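Local coordinates for cytolethal distending toxin protein C (Haemophilus ducreyi, PDB 1SR4) that serves as a lectin-like beta-trefoil subunit of a three-protein genotoxin and probably binds carbohydrate to help deliver the DNase I-like B subunit, at residues 22-27 / 116-121; 66-71 / 95-100; 75-80 / 122-127; 105-110 / 142-147. All coordinates share one frame; numbering follows the deposited sequence.

Contact 1: residues 22-27 / 116-121; sequences LRSLLT and ITSHDF
An ST turn and ST motif end the strand 19-24 of the beta-trefoil, and the loop after strand 115-117 lies across the result. Ser-24 OG, anti to its own backbone N (chi1 159°), accepts from Leu-26 N at 3.0 Å and, almost straight at 172°, from Thr-27 N at 3.2 Å. A serine suits this place because its short hydroxyl can accept from the amides two and three residues further along, fixing the bend that points Leu-26 and Thr-27 toward 116-121. There Leu-26 lies alongside the loop backbone, CD1 at 3.6 Å from Ser-118 O, while its other methyl, CD2, faces His-119 O; Ile-88 of subunit A packs on the same leucine. Thr-27 presents its methyl, CG2 being 3.5 Å from Asp-120 O and close to Ser-118 OG as well. Thr-27 OG1 lies 2.6 Å from water 1, which donates to Ser-118 OG at 2.7 Å. Both hydroxyls have further partners, Gln-29 N for Thr-27 and Asp-123 O for Ser-118. The segments are thus joined by one water and by packing of methyls and serine side chains, which buries Ser-118 O and Asp-120 N without a polar partner, probably at some energetic cost.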
# COMPACT_ATOMS: atom_id res chain seq x y z
N LEU C 22 -13.79 3.88 -8.74
CA LEU C 22 -13.22 5.22 -8.81
C LEU C 22 -14.25 6.17 -8.22
O LEU C 22 -15.35 6.29 -8.75
CB LEU C 22 -12.95 5.57 -10.27
CG LEU C 22 -12.27 6.89 -10.63
CD1 LEU C 22 -10.92 7.01 -9.94
CD2 LEU C 22 -12.10 6.94 -12.15
N ARG C 23 -13.89 6.84 -7.12
CA ARG C 23 -14.81 7.74 -6.45
C ARG C 23 -14.30 9.17 -6.30
O ARG C 23 -13.14 9.40 -6.00
CB ARG C 23 -15.13 7.23 -5.03
CG ARG C 23 -15.85 5.89 -4.94
CD ARG C 23 -16.02 5.50 -3.48
NE ARG C 23 -16.62 4.18 -3.30
CZ ARG C 23 -17.90 3.97 -2.98
NH1 ARG C 23 -18.73 4.99 -2.81
NH2 ARG C 23 -18.35 2.72 -2.83
N SER C 24 -15.19 10.13 -6.49
CA SER C 24 -14.84 11.53 -6.28
C SER C 24 -14.74 11.67 -4.77
O SER C 24 -15.61 11.18 -4.05
CB SER C 24 -15.97 12.44 -6.77
OG SER C 24 -15.87 13.72 -6.16
N LEU C 25 -13.71 12.34 -4.27
CA LEU C 25 -13.61 12.49 -2.82
C LEU C 25 -14.58 13.55 -2.32
O LEU C 25 -14.81 13.67 -1.12
CB LEU C 25 -12.19 12.84 -2.39
CG LEU C 25 -11.19 11.72 -2.65
CD1 LEU C 25 -9.93 12.00 -1.84
CD2 LEU C 25 -11.80 10.36 -2.24
N LEU C 26 -15.17 14.30 -3.25
CA LEU C 26 -16.13 15.31 -2.85
C LEU C 26 -17.53 14.69 -2.74
O LEU C 26 -18.21 14.88 -1.75
CB LEU C 26 -16.14 16.47 -3.85
CG LEU C 26 -17.02 17.68 -3.50
CD1 LEU C 26 -16.52 18.94 -4.24
CD2 LEU C 26 -18.48 17.37 -3.90
N THR C 27 -17.95 13.95 -3.76
CA THR C 27 -19.28 13.33 -3.74
C THR C 27 -19.29 11.90 -3.18
O THR C 27 -20.34 11.40 -2.76
CB THR C 27 -19.91 13.23 -5.15
OG1 THR C 27 -19.21 12.23 -5.90
CG2 THR C 27 -19.82 14.59 -5.88
N ILE C 116 -10.03 16.11 -14.50
CA ILE C 116 -11.39 15.62 -14.29
C ILE C 116 -11.82 16.14 -12.93
O ILE C 116 -11.12 15.94 -11.94
CB ILE C 116 -11.44 14.07 -14.26
CG1 ILE C 116 -11.01 13.51 -15.61
CG2 ILE C 116 -12.85 13.61 -13.87
CD1 ILE C 116 -11.13 11.98 -15.70
N THR C 117 -12.97 16.80 -12.87
CA THR C 117 -13.45 17.34 -11.60
C THR C 117 -14.91 16.96 -11.37
O THR C 117 -15.62 16.59 -12.31
CB THR C 117 -13.37 18.89 -11.57
OG1 THR C 117 -14.22 19.42 -12.61
CG2 THR C 117 -11.95 19.37 -11.79
N SER C 118 -15.33 17.03 -10.12
CA SER C 118 -16.72 16.76 -9.76
C SER C 118 -17.03 17.68 -8.58
O SER C 118 -16.56 17.43 -7.47
CB SER C 118 -16.92 15.31 -9.37
OG SER C 118 -18.29 15.07 -9.09
N HIS C 119 -17.82 18.72 -8.82
CA HIS C 119 -18.19 19.70 -7.79
C HIS C 119 -19.53 19.47 -7.14
O HIS C 119 -19.92 20.21 -6.23
CB HIS C 119 -18.23 21.11 -8.40
CG HIS C 119 -16.89 21.68 -8.73
ND1 HIS C 119 -16.25 21.45 -9.93
CD2 HIS C 119 -16.06 22.48 -8.01
CE1 HIS C 119 -15.10 22.09 -9.94
NE2 HIS C 119 -14.95 22.72 -8.79
N ASP C 120 -20.26 18.46 -7.59
CA ASP C 120 -21.59 18.22 -7.04
C ASP C 120 -22.13 16.90 -7.56
O ASP C 120 -21.52 16.26 -8.42
CB ASP C 120 -22.50 19.39 -7.46
CG ASP C 120 -23.89 19.33 -6.82
OD1 ASP C 120 -24.03 18.88 -5.66
OD2 ASP C 120 -24.85 19.78 -7.48
N PHE C 121 -23.28 16.47 -7.01
CA PHE C 121 -23.91 15.22 -7.41
C PHE C 121 -23.97 15.03 -8.92
O PHE C 121 -24.33 15.94 -9.65
CB PHE C 121 -25.37 15.14 -6.90
CG PHE C 121 -25.49 15.00 -5.41
CD1 PHE C 121 -25.35 13.75 -4.81
CD2 PHE C 121 -25.76 16.11 -4.61
CE1 PHE C 121 -25.46 13.61 -3.43
CE2 PHE C 121 -25.88 15.98 -3.22
CZ PHE C 121 -25.73 14.72 -2.64
O HOH W 1 -19.23 12.63 -8.49

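Contact 2: residues 66-71 / 95-100; sequences VQFKVV and FNLIPT
Phe-68 and Leu-97 both carry CG anti to the carbonyl carbon and beside the backbone N (chi1 -59° and -53°), and this swings their ends toward each other across two strands that otherwise diverge. They meet tip to tip: Leu-97 CD2 comes to the edge of the phenyl ring, near its plane, 4.0 Å from Phe-68 CZ. Val-66 crosses Leu-97 at about a right angle, with its branch CG2 4.0 Å from Leu-97 CG; the compact beta-branched side chain suits an extended strand with a leucine packed against it. In the six-stranded antiparallel sheet of the beta-trefoil, 64-69 and 95-99 are neighbours, yet the axes of these short strand segments, taken N to C, stand at 110°, so that pairing between the two segments is confined to Val-66 and Phe-95. This hydrogen-bonded antiparallel pair has two links. Phe-95 N donates to Val-66 O at 2.7 Å, in the carbonyl plane, whereas Val-66 N comes to Phe-95 O at 2.8 Å from above the plane of the Phe-95 carbonyl. Both side chains leave on the same face of the sheet. Phe-95 CB also lies 4.0 Å from Phe-68 CE2, and beyond it the Phe-95 ring meets that of Phe-77. Leu-97 also packs on Ile-25 of the B subunit.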
# COMPACT_ATOMS: atom_id res chain seq x y z
N VAL C 66 -3.08 5.70 -17.87
CA VAL C 66 -3.90 4.51 -17.67
C VAL C 66 -5.22 4.59 -18.43
O VAL C 66 -5.54 5.59 -19.08
CB VAL C 66 -4.28 4.30 -16.17
CG1 VAL C 66 -3.03 4.28 -15.28
CG2 VAL C 66 -5.25 5.41 -15.71
N GLN C 67 -5.98 3.51 -18.34
CA GLN C 67 -7.31 3.45 -18.91
C GLN C 67 -8.12 2.75 -17.82
O GLN C 67 -7.57 1.97 -17.05
CB GLN C 67 -7.34 2.62 -20.19
CG GLN C 67 -6.62 3.24 -21.38
CD GLN C 67 -6.65 2.32 -22.59
OE1 GLN C 67 -6.19 1.18 -22.51
NE2 GLN C 67 -7.19 2.80 -23.70
N PHE C 68 -9.40 3.05 -17.75
CA PHE C 68 -10.28 2.41 -16.78
C PHE C 68 -11.15 1.52 -17.67
O PHE C 68 -11.99 2.01 -18.43
CB PHE C 68 -11.11 3.46 -16.05
CG PHE C 68 -10.27 4.47 -15.30
CD1 PHE C 68 -9.55 4.10 -14.18
CD2 PHE C 68 -10.15 5.78 -15.78
CE1 PHE C 68 -8.70 5.02 -13.53
CE2 PHE C 68 -9.31 6.69 -15.14
CZ PHE C 68 -8.59 6.31 -14.02
N LYS C 69 -10.94 0.21 -17.58
CA LYS C 69 -11.65 -0.76 -18.40
C LYS C 69 -12.81 -1.47 -17.71
O LYS C 69 -12.75 -1.83 -16.54
CB LYS C 69 -10.65 -1.81 -18.91
CG LYS C 69 -11.23 -2.91 -19.79
CD LYS C 69 -10.17 -3.98 -20.06
CE LYS C 69 -10.78 -5.23 -20.72
NZ LYS C 69 -11.90 -5.79 -19.91
N VAL C 70 -13.87 -1.68 -18.48
CA VAL C 70 -15.06 -2.36 -18.02
C VAL C 70 -14.73 -3.84 -17.85
O VAL C 70 -14.01 -4.43 -18.65
CB VAL C 70 -16.22 -2.24 -19.05
CG1 VAL C 70 -17.42 -3.08 -18.63
CG2 VAL C 70 -16.64 -0.77 -19.19
N VAL C 71 -15.27 -4.44 -16.80
CA VAL C 71 -15.03 -5.86 -16.58
C VAL C 71 -15.72 -6.68 -17.68
O VAL C 71 -16.91 -6.49 -17.93
CB VAL C 71 -15.60 -6.30 -15.21
CG1 VAL C 71 -15.47 -7.82 -15.06
CG2 VAL C 71 -14.85 -5.58 -14.08
N PHE C 95 -6.14 8.22 -19.61
CA PHE C 95 -6.10 9.25 -18.59
C PHE C 95 -4.76 9.22 -17.87
O PHE C 95 -3.95 8.34 -18.11
CB PHE C 95 -7.30 9.12 -17.65
CG PHE C 95 -8.59 9.51 -18.32
CD1 PHE C 95 -8.99 10.85 -18.37
CD2 PHE C 95 -9.34 8.56 -19.01
CE1 PHE C 95 -10.10 11.24 -19.11
CE2 PHE C 95 -10.47 8.94 -19.75
CZ PHE C 95 -10.84 10.30 -19.81
N ASN C 96 -4.56 10.17 -16.97
CA ASN C 96 -3.27 10.36 -16.34
C ASN C 96 -3.34 10.55 -14.82
O ASN C 96 -3.85 11.56 -14.35
CB ASN C 96 -2.68 11.59 -17.04
CG ASN C 96 -1.29 11.96 -16.59
OD1 ASN C 96 -0.61 11.20 -15.90
ND2 ASN C 96 -0.85 13.15 -16.99
N LEU C 97 -2.83 9.58 -14.06
CA LEU C 97 -2.85 9.64 -12.60
C LEU C 97 -1.72 10.49 -12.04
O LEU C 97 -0.55 10.24 -12.29
CB LEU C 97 -2.75 8.23 -11.98
CG LEU C 97 -3.75 7.15 -12.45
CD1 LEU C 97 -3.59 5.86 -11.62
CD2 LEU C 97 -5.18 7.68 -12.32
N ILE C 98 -2.09 11.50 -11.26
CA ILE C 98 -1.16 12.44 -10.63
C ILE C 98 -1.23 12.18 -9.11
O ILE C 98 -2.26 12.41 -8.49
CB ILE C 98 -1.62 13.92 -10.87
CG1 ILE C 98 -1.64 14.25 -12.37
CG2 ILE C 98 -0.73 14.89 -10.07
CD1 ILE C 98 -0.32 13.98 -13.13
N PRO C 99 -0.14 11.69 -8.51
CA PRO C 99 -0.15 11.42 -7.06
C PRO C 99 -0.12 12.72 -6.26
O PRO C 99 0.30 13.77 -6.76
CB PRO C 99 1.11 10.57 -6.85
CG PRO C 99 2.06 11.12 -7.87
CD PRO C 99 1.17 11.36 -9.11
N THR C 100 -0.55 12.64 -5.00
CA THR C 100 -0.58 13.80 -4.10
C THR C 100 -0.03 13.42 -2.73
O THR C 100 0.24 12.24 -2.46
CB THR C 100 -2.02 14.30 -3.87
OG1 THR C 100 -2.73 13.35 -3.07
CG2 THR C 100 -2.74 14.51 -5.18

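Contact 3: residues 75-80 / 122-127; sequences KCFAFL and DDLKLE
Apolar side chains, resting on one another and on backbone, join the two segments in a surface contact between two hairpins of the beta-trefoil: strand 75-77, which pairs with 84-86, and strand 125-127, which pairs with 115-117. The touching parts run 75° apart and bring no backbone pairing. Phe-79 is the main element. It stands at the centre of an inverse gamma turn, and its side chain sets out toward 122-127, with CG anti to the carbonyl carbon. Leu-126 CB sits over one face of that ring in a CH-pi contact, 4.2 Å from the centroid and only 13° off the normal. At the rim, Phe-79 CE1 meets Leu-124 O at 3.7 Å, with the carbonyl oxygen near the ring plane, where the slightly positive ring hydrogens suit it. A large flat ring serves well here, since it can cover three consecutive residues; its CE1 also touches Lys-125 CA. Lys-125 itself turns away, and its NZ forms a salt bridge with Asp-123 OD1 at 3.5 Å. Both leucines and Phe-79 also rest on Ile-116. Deeper in the fold, Phe-77 and Leu-124 meet tip to tip, with Leu-124 CD2 at the edge of the phenyl ring, 4.0 Å from Phe-77 CE1.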
# COMPACT_ATOMS: atom_id res chain seq x y z
N LYS C 75 -14.33 -2.12 -23.43
CA LYS C 75 -14.81 -0.75 -23.31
C LYS C 75 -14.07 -0.06 -22.17
O LYS C 75 -13.71 -0.70 -21.18
CB LYS C 75 -16.31 -0.74 -23.04
CG LYS C 75 -17.12 -1.45 -24.11
CD LYS C 75 -16.89 -0.82 -25.48
CE LYS C 75 -17.61 -1.58 -26.60
NZ LYS C 75 -17.46 -0.89 -27.90
N CYS C 76 -13.86 1.24 -22.33
CA CYS C 76 -13.13 2.03 -21.34
C CYS C 76 -13.83 3.35 -21.03
O CYS C 76 -14.50 3.94 -21.89
CB CYS C 76 -11.72 2.31 -21.87
SG CYS C 76 -10.53 0.92 -21.80
N PHE C 77 -13.68 3.82 -19.80
CA PHE C 77 -14.27 5.07 -19.39
C PHE C 77 -13.90 6.20 -20.36
O PHE C 77 -12.76 6.29 -20.80
CB PHE C 77 -13.79 5.45 -17.98
CG PHE C 77 -14.13 6.85 -17.59
CD1 PHE C 77 -15.40 7.16 -17.12
CD2 PHE C 77 -13.21 7.87 -17.77
CE1 PHE C 77 -15.75 8.49 -16.84
CE2 PHE C 77 -13.54 9.21 -17.49
CZ PHE C 77 -14.82 9.51 -17.03
N ALA C 78 -14.87 7.06 -20.67
CA ALA C 78 -14.62 8.19 -21.56
C ALA C 78 -15.74 9.23 -21.46
O ALA C 78 -16.84 8.91 -21.01
CB ALA C 78 -14.49 7.70 -23.01
N PHE C 79 -15.46 10.47 -21.84
CA PHE C 79 -16.48 11.52 -21.83
C PHE C 79 -17.18 11.46 -23.19
O PHE C 79 -17.18 12.42 -23.96
CB PHE C 79 -15.83 12.90 -21.63
CG PHE C 79 -15.36 13.14 -20.21
CD1 PHE C 79 -16.20 13.74 -19.27
CD2 PHE C 79 -14.09 12.70 -19.81
CE1 PHE C 79 -15.80 13.90 -17.94
CE2 PHE C 79 -13.68 12.85 -18.48
CZ PHE C 79 -14.53 13.45 -17.55
N LEU C 80 -17.76 10.31 -23.48
CA LEU C 80 -18.47 10.08 -24.73
C LEU C 80 -19.66 9.18 -24.45
O LEU C 80 -19.63 8.38 -23.49
CB LEU C 80 -17.57 9.38 -25.74
CG LEU C 80 -16.49 10.13 -26.50
CD1 LEU C 80 -15.69 9.12 -27.30
CD2 LEU C 80 -17.10 11.20 -27.41
N ASP C 122 -23.59 13.84 -9.36
CA ASP C 122 -23.66 13.52 -10.77
C ASP C 122 -23.10 14.60 -11.73
O ASP C 122 -23.56 14.73 -12.87
CB ASP C 122 -25.12 13.16 -11.07
CG ASP C 122 -25.67 12.15 -10.05
OD1 ASP C 122 -25.17 11.00 -10.03
OD2 ASP C 122 -26.58 12.48 -9.26
N ASP C 123 -22.10 15.35 -11.26
CA ASP C 123 -21.41 16.38 -12.04
C ASP C 123 -20.04 15.78 -12.35
O ASP C 123 -19.34 15.33 -11.45
CB ASP C 123 -21.21 17.67 -11.23
CG ASP C 123 -20.21 18.64 -11.88
OD1 ASP C 123 -20.52 19.20 -12.96
OD2 ASP C 123 -19.11 18.86 -11.33
N LEU C 124 -19.67 15.74 -13.62
CA LEU C 124 -18.38 15.18 -13.99
C LEU C 124 -17.93 15.85 -15.27
O LEU C 124 -18.55 15.69 -16.31
CB LEU C 124 -18.52 13.67 -14.23
CG LEU C 124 -17.22 12.87 -14.37
CD1 LEU C 124 -16.46 12.90 -13.06
CD2 LEU C 124 -17.52 11.42 -14.74
N LYS C 125 -16.84 16.61 -15.18
CA LYS C 125 -16.35 17.27 -16.37
C LYS C 125 -14.84 17.29 -16.44
O LYS C 125 -14.15 17.00 -15.46
CB LYS C 125 -16.90 18.69 -16.45
CG LYS C 125 -16.93 19.43 -15.14
CD LYS C 125 -17.86 20.64 -15.23
CE LYS C 125 -19.29 20.22 -15.58
NZ LYS C 125 -20.24 21.37 -15.67
N LEU C 126 -14.35 17.62 -17.63
CA LEU C 126 -12.93 17.69 -17.93
C LEU C 126 -12.65 19.15 -18.21
O LEU C 126 -13.03 19.67 -19.27
CB LEU C 126 -12.66 16.82 -19.15
CG LEU C 126 -11.24 16.48 -19.58
CD1 LEU C 126 -10.55 15.65 -18.52
CD2 LEU C 126 -11.31 15.72 -20.90
N GLU C 127 -12.00 19.83 -17.27
CA GLU C 127 -11.73 21.26 -17.44
C GLU C 127 -10.27 21.68 -17.36
O GLU C 127 -9.44 21.00 -16.75
CB GLU C 127 -12.52 22.05 -16.40
CG GLU C 127 -12.26 21.63 -14.96
CD GLU C 127 -13.08 22.43 -13.95
OE1 GLU C 127 -12.92 23.67 -13.89
OE2 GLU C 127 -13.88 21.82 -13.21

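Contact 4: residues 105-110 / 142-147; sequences FLIKDA and YQWGIL
Phe-105 and Trp-144 form one antiparallel hydrogen-bonded pair; close packing lies to one side of it, while the other side is bridged by a single water. Phe-105 N donates to Trp-144 O at 3.0 Å, and Trp-144 N returns a 2.8 Å bond to Phe-105 O; both donors lie in the plane of the carbonyl they reach. The axes of the short strand segments cross at 102°, too steeply to continue the pairing. On the tight side, Ile-146 crosses Phe-105 at about a right angle and brings its CD1 methyl obliquely to within 3.3 Å of Phe-105 CD2, tighter than usual van der Waals contact. Ile-107 likewise crosses Trp-144, with its methyl CD1 3.7 Å from Trp-144 CG. The slender isoleucine arms suit these places, since each can reach a ring with one methyl, and the tryptophan's indole NE1 bonds Ile-116 O.

The loose side lies beside Leu-106 and Tyr-142, where Leu-106 CG and Tyr-142 CB stand 4.4 Å apart. Water 2 links the backbones here: it accepts from Ile-107 N at 2.9 Å and can donate to Tyr-142 O at 2.7 Å, one of several acceptors in its reach.

Strand 105-109 is flanked by 95-99 and strand 144-147 by 19-24; since 105-109 and 144-147 are the outermost strands of the six-stranded sheet, the pair brings its edges together, consistent with the closed barrel of a beta-trefoil.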
# COMPACT_ATOMS: atom_id res chain seq x y z
N PHE C 105 -5.80 11.20 -5.79
CA PHE C 105 -5.20 11.43 -7.09
C PHE C 105 -5.96 12.50 -7.84
O PHE C 105 -7.17 12.69 -7.63
CB PHE C 105 -5.24 10.16 -7.96
CG PHE C 105 -4.34 9.08 -7.47
CD1 PHE C 105 -3.00 9.05 -7.85
CD2 PHE C 105 -4.80 8.16 -6.54
CE1 PHE C 105 -2.11 8.11 -7.30
CE2 PHE C 105 -3.92 7.21 -5.98
CZ PHE C 105 -2.58 7.20 -6.37
N LEU C 106 -5.22 13.21 -8.68
CA LEU C 106 -5.81 14.18 -9.59
C LEU C 106 -5.81 13.31 -10.84
O LEU C 106 -4.96 12.42 -10.98
CB LEU C 106 -4.90 15.39 -9.81
CG LEU C 106 -5.23 16.67 -9.06
CD1 LEU C 106 -4.97 16.45 -7.60
CD2 LEU C 106 -4.39 17.85 -9.60
N ILE C 107 -6.74 13.52 -11.75
CA ILE C 107 -6.75 12.73 -12.97
C ILE C 107 -6.88 13.64 -14.18
O ILE C 107 -7.84 14.41 -14.27
CB ILE C 107 -7.91 11.71 -13.01
CG1 ILE C 107 -7.84 10.77 -11.80
CG2 ILE C 107 -7.83 10.89 -14.32
CD1 ILE C 107 -8.99 9.76 -11.73
N LYS C 108 -5.93 13.56 -15.10
CA LYS C 108 -6.00 14.38 -16.30
C LYS C 108 -6.21 13.48 -17.51
O LYS C 108 -5.98 12.27 -17.43
CB LYS C 108 -4.70 15.18 -16.49
CG LYS C 108 -4.38 16.09 -15.32
CD LYS C 108 -3.58 17.31 -15.74
CE LYS C 108 -2.09 17.07 -15.67
NZ LYS C 108 -1.35 18.32 -16.00
N ASP C 109 -6.69 14.06 -18.61
CA ASP C 109 -6.83 13.29 -19.84
C ASP C 109 -5.45 13.42 -20.49
O ASP C 109 -4.75 14.43 -20.32
CB ASP C 109 -7.95 13.86 -20.74
CG ASP C 109 -7.63 15.24 -21.29
OD1 ASP C 109 -7.42 16.18 -20.48
OD2 ASP C 109 -7.59 15.38 -22.53
N ALA C 110 -5.02 12.38 -21.19
CA ALA C 110 -3.71 12.38 -21.81
C ALA C 110 -3.60 13.32 -22.99
O ALA C 110 -2.55 13.92 -23.21
CB ALA C 110 -3.34 10.96 -22.25
N TYR C 142 -11.29 18.19 -7.23
CA TYR C 142 -10.27 17.70 -8.16
C TYR C 142 -9.69 16.36 -7.76
O TYR C 142 -8.89 15.80 -8.49
CB TYR C 142 -9.08 18.67 -8.20
CG TYR C 142 -9.38 20.00 -8.82
CD1 TYR C 142 -8.97 20.27 -10.12
CD2 TYR C 142 -10.10 20.95 -8.13
CE1 TYR C 142 -9.28 21.49 -10.72
CE2 TYR C 142 -10.42 22.17 -8.71
CZ TYR C 142 -10.01 22.43 -10.01
OH TYR C 142 -10.32 23.62 -10.60
N GLN C 143 -10.09 15.87 -6.58
CA GLN C 143 -9.55 14.65 -6.02
C GLN C 143 -10.36 13.39 -6.21
O GLN C 143 -11.57 13.40 -6.07
CB GLN C 143 -9.32 14.86 -4.53
CG GLN C 143 -8.42 16.06 -4.19
CD GLN C 143 -8.21 16.16 -2.69
OE1 GLN C 143 -8.09 15.14 -2.01
NE2 GLN C 143 -8.14 17.38 -2.17
N TRP C 144 -9.64 12.30 -6.47
CA TRP C 144 -10.24 11.00 -6.70
C TRP C 144 -9.63 9.90 -5.85
O TRP C 144 -8.43 9.88 -5.58
CB TRP C 144 -10.05 10.66 -8.18
CG TRP C 144 -10.76 11.66 -9.03
CD1 TRP C 144 -10.29 12.87 -9.46
CD2 TRP C 144 -12.14 11.62 -9.39
NE1 TRP C 144 -11.30 13.59 -10.06
CE2 TRP C 144 -12.45 12.84 -10.03
CE3 TRP C 144 -13.15 10.66 -9.23
CZ2 TRP C 144 -13.74 13.14 -10.51
CZ3 TRP C 144 -14.43 10.95 -9.70
CH2 TRP C 144 -14.71 12.18 -10.33
N GLY C 145 -10.47 8.96 -5.42
CA GLY C 145 -9.97 7.84 -4.65
C GLY C 145 -9.99 6.61 -5.54
O GLY C 145 -11.00 6.33 -6.18
N ILE C 146 -8.86 5.91 -5.63
CA ILE C 146 -8.78 4.67 -6.41
C ILE C 146 -8.93 3.67 -5.27
O ILE C 146 -7.97 3.35 -4.58
CB ILE C 146 -7.39 4.52 -7.10
CG1 ILE C 146 -7.26 5.51 -8.27
CG2 ILE C 146 -7.26 3.12 -7.73
CD1 ILE C 146 -7.49 6.94 -7.90
N LEU C 147 -10.15 3.18 -5.09
CA LEU C 147 -10.48 2.33 -3.96
C LEU C 147 -10.95 0.91 -4.26
O LEU C 147 -11.16 0.54 -5.41
CB LEU C 147 -11.57 3.05 -3.14
CG LEU C 147 -11.16 4.44 -2.59
CD1 LEU C 147 -12.38 5.27 -2.22
CD2 LEU C 147 -10.26 4.26 -1.38
O HOH W 2 -8.48 15.76 -11.18

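How the contacts relate
All four contacts belong to one beta-trefoil domain. Contacts 2 and 4 are the closest, their centres about 7 Å apart, because strands 95-99 and 105-109 are neighbours in the six-stranded sheet; contact 1 joins that sheet through 19-24, the neighbour of 144-147, about 9 Å from contact 4 centre to centre. The centre of contact 3 lies about 11 Å from that of contact 1, and the two share the hairpin 115-117/125-127. Along the chain, contact 1 opens first, then 2 and 3; contact 2 closes before contact 4 opens, and 144-147 comes last. Early and late segments are therefore interlocked, tying the six-stranded sheet and the two small hairpins into one compact subunit that meets subunits A and B.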